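MbGIPC protein (Monosiga brevicollis, PDB 6X1X) probably binds the C-terminal tails of partner proteins through the PDZ domain captured here, one part of a longer GIPC-family signalling protein. Local coordinates at residues 7-21 / 33-47. Numbering follows the deposited sequence. Where two conformers were deposited one is given.
Sequences KTVKVIKDGPALGLT and KKIREDSIMSRVANV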
ATOM      1  N   LYS A   7       5.159   2.485  -8.520  1.00 17.24           N
ATOM      2  CA  LYS A   7       6.075   3.044  -7.533  1.00 18.41           C
ATOM      3  C   LYS A   7       6.549   1.952  -6.587  1.00 15.27           C
ATOM      4  O   LYS A   7       5.750   1.132  -6.128  1.00 14.81           O
ATOM      5  CB  LYS A   7       5.378   4.100  -6.669  1.00 19.39           C
ATOM      6  CG  LYS A   7       4.783   5.252  -7.439  1.00 26.96           C
ATOM      7  CD  LYS A   7       4.126   6.241  -6.506  1.00 20.34           C
ATOM      8  CE  LYS A   7       2.894   5.661  -5.826  1.00 16.60           C
ATOM      9  NZ  LYS A   7       2.154   6.763  -5.176  1.00 12.73           N
ATOM     10  N   THR A   8       7.840   1.977  -6.261  1.00 18.16           N
ATOM     11  CA  THR A   8       8.421   1.055  -5.294  1.00 19.25           C
ATOM     12  C   THR A   8       8.518   1.746  -3.942  1.00 15.46           C
ATOM     13  O   THR A   8       9.129   2.816  -3.821  1.00 21.13           O
ATOM     14  CB  THR A   8       9.804   0.592  -5.742  1.00 19.60           C
ATOM     15  OG1 THR A   8       9.679  -0.177  -6.942  1.00 26.91           O
ATOM     16  CG2 THR A   8      10.445  -0.269  -4.657  1.00 20.22           C
ATOM     17  N   VAL A   9       7.935   1.124  -2.928  1.00 15.23           N
ATOM     18  CA  VAL A   9       7.910   1.643  -1.569  1.00 15.34           C
ATOM     19  C   VAL A   9       8.724   0.670  -0.723  1.00 16.08           C
ATOM     20  O   VAL A   9       8.446  -0.534  -0.725  1.00 15.91           O
ATOM     21  CB  VAL A   9       6.462   1.744  -1.065  1.00 19.62           C
ATOM     22  CG1 VAL A   9       6.419   2.187   0.352  1.00 29.45           C
ATOM     23  CG2 VAL A   9       5.668   2.708  -1.938  1.00 26.06           C
ATOM     24  N   LYS A  10       9.751   1.166  -0.035  1.00 15.62           N
ATOM     25  CA  LYS A  10      10.571   0.338   0.845  1.00 12.27           C
ATOM     26  C   LYS A  10      10.510   0.933   2.239  1.00  9.64           C
ATOM     27  O   LYS A  10      10.920   2.080   2.438  1.00 12.35           O
ATOM     28  CB  LYS A  10      12.020   0.254   0.367  1.00 14.20           C
ATOM     29  CG  LYS A  10      12.841  -0.751   1.146  1.00 15.49           C
ATOM     30  CD  LYS A  10      14.034  -1.252   0.342  1.00 28.58           C
ATOM     31  CE  LYS A  10      15.344  -0.747   0.919  1.00 19.82           C
ATOM     32  NZ  LYS A  10      16.530  -1.456   0.343  1.00 17.67           N
ATOM     33  N   VAL A  11      10.030   0.137   3.198  1.00 10.31           N
ATOM     34  CA  VAL A  11       9.508   0.620   4.472  1.00 13.10           C
ATOM     35  C   VAL A  11      10.056  -0.266   5.576  1.00 10.16           C
ATOM     36  O   VAL A  11      10.153  -1.484   5.412  1.00  7.78           O
ATOM     37  CB  VAL A  11       7.963   0.556   4.489  1.00 11.07           C
ATOM     38  CG1 VAL A  11       7.416   1.003   5.817  1.00 18.69           C
ATOM     39  CG2 VAL A  11       7.396   1.409   3.408  1.00 22.11           C
ATOM     40  N   ILE A  12      10.376   0.329   6.716  1.00 11.57           N
ATOM     41  CA  ILE A  12      10.707  -0.434   7.914  1.00 10.11           C
ATOM     42  C   ILE A  12       9.467  -0.507   8.792  1.00  7.67           C
ATOM     43  O   ILE A  12       8.915   0.523   9.194  1.00  7.51           O
ATOM     44  CB  ILE A  12      11.885   0.189   8.673  1.00 13.95           C
ATOM     45  CG1 ILE A  12      13.148   0.090   7.819  1.00 15.30           C
ATOM     46  CG2 ILE A  12      12.076  -0.519   9.993  1.00 14.00           C
ATOM     47  CD1 ILE A  12      14.398   0.557   8.514  1.00 31.80           C
ATOM     48  N   LYS A  13       9.032  -1.725   9.103  1.00  7.34           N
ATOM     49  CA  LYS A  13       7.863  -1.912   9.959  1.00  6.05           C
ATOM     50  C   LYS A  13       8.354  -1.879  11.399  1.00  6.39           C
ATOM     51  O   LYS A  13       8.629  -2.915  12.006  1.00  7.84           O
ATOM     52  CB  LYS A  13       7.163  -3.218   9.617  1.00  6.81           C
ATOM     53  CG  LYS A  13       5.874  -3.418  10.388  1.00  6.38           C
ATOM     54  CD  LYS A  13       5.163  -4.697   9.968  1.00  6.36           C
ATOM     55  CE  LYS A  13       3.944  -4.937  10.834  1.00  5.96           C
ATOM     56  NZ  LYS A  13       3.297  -6.245  10.546  1.00  5.51           N
ATOM     57  N   ASP A  14       8.465  -0.673  11.961  1.00  6.08           N
ATOM     58  CA  ASP A  14       9.115  -0.511  13.260  1.00  7.47           C
ATOM     59  C   ASP A  14       8.192  -0.776  14.437  1.00  6.87           C
ATOM     60  O   ASP A  14       8.669  -0.810  15.579  1.00 10.19           O
ATOM     61  CB  ASP A  14       9.737   0.884  13.396  1.00  9.94           C
ATOM     62  CG  ASP A  14       8.699   1.989  13.435  1.00 10.19           C
ATOM     63  OD1 ASP A  14       8.012   2.126  14.465  1.00 12.11           O
ATOM     64  OD2 ASP A  14       8.581   2.747  12.453  1.00 11.85           O
ATOM     65  N   GLY A  15       6.900  -0.945  14.196  1.00  6.68           N
ATOM     66  CA  GLY A  15       5.937  -1.246  15.226  1.00  6.49           C
ATOM     67  C   GLY A  15       4.821  -2.059  14.616  1.00  5.92           C
ATOM     68  O   GLY A  15       4.835  -2.376  13.426  1.00  6.42           O
ATOM     69  N   PRO A  16       3.817  -2.405  15.423  1.00  5.58           N
ATOM     70  CA  PRO A  16       2.798  -3.361  14.973  1.00  5.78           C
ATOM     71  C   PRO A  16       1.797  -2.798  13.983  1.00  5.01           C
ATOM     72  O   PRO A  16       1.032  -3.582  13.406  1.00  6.78           O
ATOM     73  CB  PRO A  16       2.101  -3.763  16.282  1.00  5.72           C
ATOM     74  CG  PRO A  16       2.292  -2.590  17.174  1.00  6.22           C
ATOM     75  CD  PRO A  16       3.674  -2.088  16.854  1.00  5.90           C
ATOM     76  N   ALA A  17       1.759  -1.484  13.769  1.00  5.21           N
ATOM     77  CA  ALA A  17       0.733  -0.860  12.941  1.00  4.50           C
ATOM     78  C   ALA A  17       1.376   0.068  11.920  1.00  5.14           C
ATOM     79  O   ALA A  17       2.184   0.936  12.277  1.00  5.80           O
ATOM     80  CB  ALA A  17      -0.243  -0.059  13.805  1.00  8.04           C
ATOM     81  N   LEU A  18       0.990  -0.084  10.662  1.00  4.69           N
ATOM     82  CA  LEU A  18       1.538   0.748   9.600  1.00  5.17           C
ATOM     83  C   LEU A  18       0.764   2.033   9.384  1.00  4.84           C
ATOM     84  O   LEU A  18       1.315   2.970   8.795  1.00  5.95           O
ATOM     85  CB  LEU A  18       1.550  -0.025   8.281  1.00  5.76           C
ATOM     86  CG  LEU A  18       2.495  -1.222   8.256  1.00  6.26           C
ATOM     87  CD1 LEU A  18       2.174  -2.107   7.064  1.00  8.35           C
ATOM     88  CD2 LEU A  18       3.948  -0.769   8.201  1.00  7.85           C
ATOM     89  N   GLY A  19      -0.493   2.098   9.818  1.00  5.03           N
ATOM     90  CA  GLY A  19      -1.338   3.249   9.566  1.00  6.33           C
ATOM     91  C   GLY A  19      -2.194   3.166   8.321  1.00  5.04           C
ATOM     92  O   GLY A  19      -2.799   4.177   7.939  1.00  5.91           O
ATOM     93  N   LEU A  20      -2.288   2.007   7.683  1.00  5.04           N
ATOM     94  CA  LEU A  20      -3.054   1.869   6.453  1.00  5.26           C
ATOM     95  C   LEU A  20      -4.459   1.365   6.729  1.00  4.98           C
ATOM     96  O   LEU A  20      -4.653   0.449   7.538  1.00  6.34           O
ATOM     97  CB  LEU A  20      -2.400   0.851   5.524  1.00  6.90           C
ATOM     98  CG  LEU A  20      -1.044   1.236   4.961  1.00  6.35           C
ATOM     99  CD1 LEU A  20      -0.477   0.086   4.145  1.00 10.35           C
ATOM    100  CD2 LEU A  20      -1.137   2.509   4.122  1.00  9.00           C
ATOM    101  N   THR A  21      -5.425   1.914   6.006  1.00  4.54           N
ATOM    102  CA  THR A  21      -6.736   1.295   5.845  1.00  5.54           C
ATOM    103  C   THR A  21      -6.855   0.884   4.388  1.00  5.51           C
ATOM    104  O   THR A  21      -6.710   1.726   3.495  1.00  6.12           O
ATOM    105  CB  THR A  21      -7.856   2.277   6.175  1.00  5.30           C
ATOM    106  OG1 THR A  21      -7.698   2.732   7.521  1.00  6.04           O
ATOM    107  CG2 THR A  21      -9.229   1.624   6.003  1.00  7.39           C
ATOM    108  N   LYS A  33      -7.324   3.160   1.257  1.00  6.25           N
ATOM    109  CA  LYS A  33      -8.466   4.021   1.503  1.00  7.89           C
ATOM    110  C   LYS A  33      -8.112   5.180   2.419  1.00  5.68           C
ATOM    111  O   LYS A  33      -8.611   6.295   2.229  1.00  7.90           O
ATOM    112  CB  LYS A  33      -9.580   3.184   2.132  1.00 10.01           C
ATOM    113  CG  LYS A  33     -10.934   3.845   2.178  1.00 11.25           C
ATOM    114  CD  LYS A  33     -11.960   2.885   2.764  1.00 16.43           C
ATOM    115  CE  LYS A  33     -13.348   3.504   2.795  1.00 21.05           C
ATOM    116  NZ  LYS A  33     -13.858   3.764   1.420  1.00 29.59           N
ATOM    117  N   LYS A  34      -7.270   4.934   3.423  1.00  5.70           N
ATOM    118  CA  LYS A  34      -6.848   5.968   4.356  1.00  5.93           C
ATOM    119  C   LYS A  34      -5.415   5.701   4.768  1.00  5.51           C
ATOM    120  O   LYS A  34      -4.965   4.551   4.804  1.00  5.08           O
ATOM    121  CB  LYS A  34      -7.703   5.995   5.633  1.00  6.81           C
ATOM    122  CG  LYS A  34      -9.202   6.132   5.385  1.00 10.45           C
ATOM    123  CD  LYS A  34     -10.011   6.168   6.672  1.00 12.99           C
ATOM    124  CE  LYS A  34     -11.491   6.383   6.373  1.00 17.51           C
ATOM    125  NZ  LYS A  34     -12.302   6.531   7.616  1.00 19.45           N
ATOM    126  N   ILE A  35      -4.709   6.777   5.094  1.00  5.11           N
ATOM    127  CA  ILE A  35      -3.387   6.712   5.695  1.00  5.41           C
ATOM    128  C   ILE A  35      -3.434   7.577   6.939  1.00  4.64           C
ATOM    129  O   ILE A  35      -3.641   8.792   6.849  1.00  6.88           O
ATOM    130  CB  ILE A  35      -2.291   7.199   4.735  1.00  4.81           C
ATOM    131  CG1 ILE A  35      -2.262   6.313   3.484  1.00  5.73           C
ATOM    132  CG2 ILE A  35      -0.941   7.172   5.447  1.00  6.64           C
ATOM    133  CD1 ILE A  35      -1.275   6.785   2.418  1.00  7.83           C
ATOM    134  N   ARG A  36      -3.261   6.959   8.099  1.00  4.73           N
ATOM    135  CA  ARG A  36      -3.439   7.663   9.356  1.00  5.29           C
ATOM    136  C   ARG A  36      -2.342   8.702   9.554  1.00  5.34           C
ATOM    137  O   ARG A  36      -1.168   8.455   9.279  1.00  5.63           O
ATOM    138  CB  ARG A  36      -3.406   6.653  10.494  1.00  4.73           C
ATOM    139  CG  ARG A  36      -3.750   7.238  11.861  1.00  6.06           C
ATOM    140  CD  ARG A  36      -3.829   6.167  12.941  1.00  6.23           C
ATOM    141  NE  ARG A  36      -4.844   5.155  12.666  1.00  6.22           N
ATOM    142  CZ  ARG A  36      -6.114   5.245  13.040  1.00  5.95           C
ATOM    143  NH1 ARG A  36      -6.558   6.324  13.680  1.00  7.61           N
ATOM    144  NH2 ARG A  36      -6.951   4.257  12.753  1.00  8.91           N
ATOM    145  N   GLU A  37      -2.744   9.880  10.022  0.51  6.07           N
ATOM    146  CA  GLU A  37      -1.791  10.927  10.365  0.51  6.58           C
ATOM    147  C   GLU A  37      -0.794  10.419  11.398  0.51  6.87           C
ATOM    148  O   GLU A  37      -1.147   9.651  12.298  0.51  6.82           O
ATOM    149  CB  GLU A  37      -2.552  12.132  10.923  0.51 10.71           C
ATOM    150  CG  GLU A  37      -1.682  13.295  11.375  0.51 11.81           C
ATOM    151  CD  GLU A  37      -2.495  14.456  11.924  0.51 17.36           C
ATOM    152  OE1 GLU A  37      -1.895  15.503  12.245  0.51 23.42           O
ATOM    153  OE2 GLU A  37      -3.732  14.322  12.038  0.51 24.65           O
ATOM    154  N   ASP A  38       0.466  10.844  11.257  0.51  6.79           N
ATOM    155  CA  ASP A  38       1.533  10.483  12.196  0.51  7.29           C
ATOM    156  C   ASP A  38       1.692   8.967  12.297  0.51  6.87           C
ATOM    157  O   ASP A  38       1.649   8.380  13.381  0.51  8.44           O
ATOM    158  CB  ASP A  38       1.328  11.131  13.573  0.51  8.84           C
ATOM    159  CG  ASP A  38       2.514  10.924  14.513  0.51 11.11           C
ATOM    160  OD1 ASP A  38       3.631  10.645  14.032  0.51 11.20           O
ATOM    161  OD2 ASP A  38       2.328  11.052  15.743  0.51 12.67           O
ATOM    162  N   SER A  39       1.858   8.323  11.144  1.00  6.85           N
ATOM    163  CA  SER A  39       2.047   6.882  11.101  1.00  6.52           C
ATOM    164  C   SER A  39       3.254   6.561  10.238  1.00  5.21           C
ATOM    165  O   SER A  39       3.801   7.424   9.542  1.00  5.94           O
ATOM    166  CB  SER A  39       0.813   6.173  10.531  1.00  6.30           C
ATOM    167  OG  SER A  39       0.611   6.496   9.160  1.00  5.74           O
ATOM    168  N   ILE A  40       3.656   5.293  10.265  1.00  5.12           N
ATOM    169  CA  ILE A  40       4.735   4.856   9.389  1.00  5.72           C
ATOM    170  C   ILE A  40       4.413   5.211   7.940  1.00  5.25           C
ATOM    171  O   ILE A  40       5.250   5.750   7.207  1.00  6.40           O
ATOM    172  CB  ILE A  40       4.985   3.350   9.569  1.00  5.20           C
ATOM    173  CG1 ILE A  40       5.549   3.068  10.967  1.00  6.54           C
ATOM    174  CG2 ILE A  40       5.932   2.855   8.501  1.00  7.88           C
ATOM    175  CD1 ILE A  40       5.562   1.596  11.328  1.00  6.88           C
ATOM    176  N   MET A  41       3.185   4.935   7.503  0.52  5.20           N
ATOM    177  CA  MET A  41       2.890   5.143   6.093  0.52  5.61           C
ATOM    178  C   MET A  41       2.605   6.600   5.751  0.52  5.18           C
ATOM    179  O   MET A  41       2.831   7.006   4.607  0.52  5.90           O
ATOM    180  CB  MET A  41       1.796   4.191   5.614  0.52  6.53           C
ATOM    181  CG  MET A  41       2.205   2.711   5.689  0.52  6.10           C
ATOM    182  SD  MET A  41       3.649   2.195   4.717  0.52  8.32           S
ATOM    183  CE  MET A  41       3.118   2.649   3.071  0.52 12.97           C
ATOM    184  N   SER A  42       2.141   7.416   6.702  1.00  4.95           N
ATOM    185  CA  SER A  42       2.044   8.844   6.405  1.00  5.94           C
ATOM    186  C   SER A  42       3.421   9.445   6.152  1.00  4.69           C
ATOM    187  O   SER A  42       3.543  10.442   5.427  1.00  6.37           O
ATOM    188  CB  SER A  42       1.326   9.609   7.511  1.00  6.01           C
ATOM    189  OG  SER A  42       2.140   9.743   8.661  1.00  6.46           O
ATOM    190  N   ARG A  43       4.464   8.838   6.711  1.00  5.07           N
ATOM    191  CA  ARG A  43       5.827   9.328   6.549  1.00  6.21           C
ATOM    192  C   ARG A  43       6.514   8.803   5.298  1.00  5.26           C
ATOM    193  O   ARG A  43       7.634   9.244   4.988  1.00  6.48           O
ATOM    194  CB  ARG A  43       6.666   9.016   7.794  1.00  6.93           C
ATOM    195  CG  ARG A  43       6.304   9.901   8.970  1.00  9.48           C
ATOM    196  CD  ARG A  43       7.209   9.666  10.164  1.00  9.71           C
ATOM    197  NE  ARG A  43       6.875   8.452  10.899  1.00  9.88           N
ATOM    198  CZ  ARG A  43       5.949   8.399  11.850  1.00  8.62           C
ATOM    199  NH1 ARG A  43       5.259   9.480  12.165  1.00  9.02           N
ATOM    200  NH2 ARG A  43       5.716   7.260  12.482  1.00 10.59           N
ATOM    201  N   VAL A  44       5.884   7.904   4.552  1.00  5.73           N
ATOM    202  CA  VAL A  44       6.479   7.397   3.321  1.00  6.90           C
ATOM    203  C   VAL A  44       6.220   8.403   2.202  1.00  6.81           C
ATOM    204  O   VAL A  44       5.071   8.738   1.898  1.00  6.94           O
ATOM    205  CB  VAL A  44       5.926   6.009   2.975  1.00  7.21           C
ATOM    206  CG1 VAL A  44       6.383   5.589   1.589  1.00 11.26           C
ATOM    207  CG2 VAL A  44       6.364   4.986   4.022  1.00  7.18           C
ATOM    208  N   ALA A  45       7.300   8.884   1.581  1.00  7.23           N
ATOM    209  CA  ALA A  45       7.198  10.026   0.676  1.00  7.85           C
ATOM    210  C   ALA A  45       6.321   9.743  -0.534  1.00  9.19           C
ATOM    211  O   ALA A  45       5.654  10.655  -1.033  1.00 12.37           O
ATOM    212  CB  ALA A  45       8.587  10.454   0.204  1.00  9.13           C
ATOM    213  N   ASN A  46       6.321   8.508  -1.027  1.00  8.42           N
ATOM    214  CA  ASN A  46       5.754   8.195  -2.335  1.00  9.78           C
ATOM    215  C   ASN A  46       4.575   7.221  -2.272  1.00  9.44           C
ATOM    216  O   ASN A  46       4.381   6.427  -3.195  1.00 11.20           O
ATOM    217  CB  ASN A  46       6.842   7.675  -3.278  1.00 11.45           C
ATOM    218  CG  ASN A  46       7.465   6.370  -2.795  1.00 10.61           C
ATOM    219  OD1 ASN A  46       7.442   6.051  -1.608  1.00 12.80           O
ATOM    220  ND2 ASN A  46       8.029   5.605  -3.727  1.00 12.30           N
ATOM    221  N   VAL A  47       3.771   7.269  -1.213  1.00  7.16           N
ATOM    222  CA  VAL A  47       2.542   6.487  -1.122  1.00  8.12           C
ATOM    223  C   VAL A  47       1.411   7.436  -0.764  1.00  6.75           C
ATOM    224  O   VAL A  47       1.595   8.346   0.050  1.00  7.24           O
ATOM    225  CB  VAL A  47       2.652   5.331  -0.102  1.00  8.69           C
ATOM    226  CG1 VAL A  47       2.691   5.838   1.330  1.00 12.62           C
ATOM    227  CG2 VAL A  47       1.495   4.365  -0.277  1.00 11.29           C
TER
HETATM  228  O   HOH W   1       7.775   5.222  12.972  1.00 15.54           O
HETATM  229  O   HOH W   2       2.217   3.700  12.203  1.00  5.86           O
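L20 and T21 pair antiparallel with I35 and K34, and a classic beta bulge sets K33 and K34 both against T21, whose O takes the amides of both. T21 N returns a nearly straight bond to K34 O (2.9 Å, 175°). One residue before the pairing, R36 N reaches G19 O in the carbonyl plane, and M41 N then meets L18 O almost end-on. In one of its two conformers M41, bent at chi2 and chi3 (both near -60°), packs CG against L18 CB and L20 CG and swings SD back to the two methyls of V11. Next to it, I40 CG2 touches V11 CG1 at 3.6 Å, while its CG1-CD1 arm passes D14 OD2 in the opposite sense (3.4 Å from I40 CG1) and ends near A17 O. Further along strand 6-12, V44 meets V9 and V11 with one methyl each. N46 closes this end: its ND2 donates to T8 O (3.0 Å), with that oxygen in the amide plane but the nitrogen above the carbonyl plane. K7 NZ makes a weak bond to N46 O, its stronger partners being D51 and E88. S39 CB and OG sit against G19 CA; a CB there would run into S39 OG, and the backbone angles of G19 already call for glycine. S39 OG donates to R36 O (2.6 Å) and accepts S42 N, an ST motif. Replacing S39 by alanine is likely to leave R36 O and S42 N without their shared hydroxyl, though S39 N to S42 OG would remain. Backbone bonds thus fix the X-Φ-G-Φ loop, here A17-L18-G19-L20, which in PDZ domains takes the ligand's terminal carboxylate and probably does so here, while an apolar seam of I40, M41 and V44 ties the chain after strand 31-35 to strand 6-12.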